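Local coordinates for protein putative enoyl-CoA hydratase/isomerase (Acinetobacter baumannii, PDB 3FDU) that probably acts on enoyl-CoA thioesters as a hydratase or isomerase of the crotonase superfamily, though its exact substrate and reaction remain unassigned, at residues L7-N10 and V15-L18. The protein carries 4 engineered substitutions. Sequence-based numbering, arbitrary orientation.
Engineered in segment 7-10: Asn8 (natural residue Gln).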
loop_
_atom_site.group_PDB
_atom_site.type_symbol
_atom_site.label_atom_id
_atom_site.label_comp_id
_atom_site.label_asym_id
_atom_site.label_seq_id
_atom_site.Cartn_x
_atom_site.Cartn_y
_atom_site.Cartn_z
ATOM N N LEU A 7 20.286 -4.024 27.713
ATOM C CA LEU A 7 19.154 -4.807 27.221
ATOM C C LEU A 7 18.598 -5.661 28.354
ATOM O O LEU A 7 19.266 -6.596 28.837
ATOM C CB LEU A 7 19.597 -5.695 26.041
ATOM C CG LEU A 7 18.497 -6.599 25.442
ATOM C CD1 LEU A 7 17.274 -5.802 24.982
ATOM C CD2 LEU A 7 19.012 -7.513 24.322
ATOM N N ASN A 8 17.396 -5.334 28.810
ATOM C CA ASN A 8 16.794 -6.049 29.913
ATOM C C ASN A 8 15.788 -7.060 29.352
ATOM O O ASN A 8 15.035 -6.705 28.449
ATOM C CB ASN A 8 16.002 -5.077 30.798
ATOM C CG ASN A 8 16.837 -3.908 31.304
ATOM O OD1 ASN A 8 18.001 -4.089 31.756
ATOM N ND2 ASN A 8 16.242 -2.696 31.271
ATOM N N ALA A 9 15.726 -8.268 29.898
ATOM C CA ALA A 9 14.783 -9.256 29.390
ATOM C C ALA A 9 13.959 -9.735 30.541
ATOM O O ALA A 9 14.487 -9.947 31.648
ATOM C CB ALA A 9 15.515 -10.410 28.725
ATOM N N ASN A 10 12.658 -9.843 30.318
ATOM C CA ASN A 10 11.725 -10.330 31.339
ATOM C C ASN A 10 10.765 -11.268 30.628
ATOM O O ASN A 10 10.264 -10.951 29.541
ATOM C CB ASN A 10 10.911 -9.179 31.954
ATOM C CG ASN A 10 9.823 -9.674 32.948
ATOM O OD1 ASN A 10 10.139 -10.029 34.090
ATOM N ND2 ASN A 10 8.549 -9.682 32.515
ATOM N N VAL A 15 4.933 -13.971 27.810
ATOM C CA VAL A 15 5.341 -12.690 27.205
ATOM C C VAL A 15 6.801 -12.314 27.482
ATOM O O VAL A 15 7.199 -12.087 28.640
ATOM C CB VAL A 15 4.460 -11.514 27.670
ATOM C CG1 VAL A 15 4.925 -10.256 26.970
ATOM C CG2 VAL A 15 2.949 -11.766 27.364
ATOM N N LEU A 16 7.604 -12.269 26.435
ATOM C CA LEU A 16 9.003 -11.871 26.588
ATOM C C LEU A 16 9.118 -10.378 26.283
ATOM O O LEU A 16 8.771 -9.947 25.172
ATOM C CB LEU A 16 9.895 -12.674 25.648
ATOM C CG LEU A 16 11.299 -12.057 25.510
ATOM C CD1 LEU A 16 12.051 -11.951 26.845
ATOM C CD2 LEU A 16 12.190 -12.851 24.483
ATOM N N THR A 17 9.530 -9.572 27.260
ATOM C CA THR A 17 9.654 -8.128 27.025
ATOM C C THR A 17 11.131 -7.839 26.927
ATOM O O THR A 17 11.900 -8.156 27.858
ATOM C CB THR A 17 8.989 -7.233 28.140
ATOM O OG1 THR A 17 7.598 -7.551 28.272
ATOM C CG2 THR A 17 9.100 -5.704 27.816
ATOM N N LEU A 18 11.548 -7.306 25.779
ATOM C CA LEU A 18 12.943 -6.915 25.567
ATOM C C LEU A 18 13.010 -5.393 25.613
ATOM O O LEU A 18 12.395 -4.696 24.802
ATOM C CB LEU A 18 13.483 -7.433 24.231
ATOM C CG LEU A 18 13.647 -8.972 24.152
ATOM C CD1 LEU A 18 14.047 -9.441 22.776
ATOM C CD2 LEU A 18 14.692 -9.397 25.178
HETATM O O HOH W 1 7.263 -9.680 29.921
#
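Ala9 and Leu18 face each other as a non-hydrogen-bonded antiparallel pair, and the branch of Leu18 that does the touching is CD2, 3.8 Å from Ala9 CB. The reach follows from chi1 of -68°, which sets CG of Leu18 beside its own backbone N, on the side of Ala9 and Leu16. Leu16 CD1 lies beside that branch and approaches Ala9 CB at 4.2 Å, so the two leucine methyls sit together against the alanine methyl, while Leu7 crosses Leu18 at a slant and offers CD1 to the CB of that residue. Helix 31-46 packs on the leucines of this face, with Ile37 against Leu7, Ala40 and Leu41 against Leu18, and Ala44 against Leu16.

Asn10 and Thr17 form the adjoining hydrogen-bonded pair. Thr17 N donates to Asn10 O over 2.8 Å with an angle of 167° at the hydrogen, and Asn10 N returns a longer bond of 3.1 Å to Thr17 O. Their side chains project to the opposite face of the sheet and are joined through water: it accepts from Asn10 ND2, donates to Val15 O (2.7 Å), and also bonds Thr17 OG1. Three bonds thus fix the water between a side-chain amide, a hydroxyl and a main-chain carbonyl. A CA-H...O contact from Ala9 CA to Thr17 O (3.4 Å) supplements the backbone pairing.

The 168° between the segment axes marks an antiparallel pair, and the short link between strands 7-12 and 15-20 makes it a beta hairpin, whose strand 7-12 is outermost, within this chain, in the six-stranded mixed sheet of this crotonase-like fold.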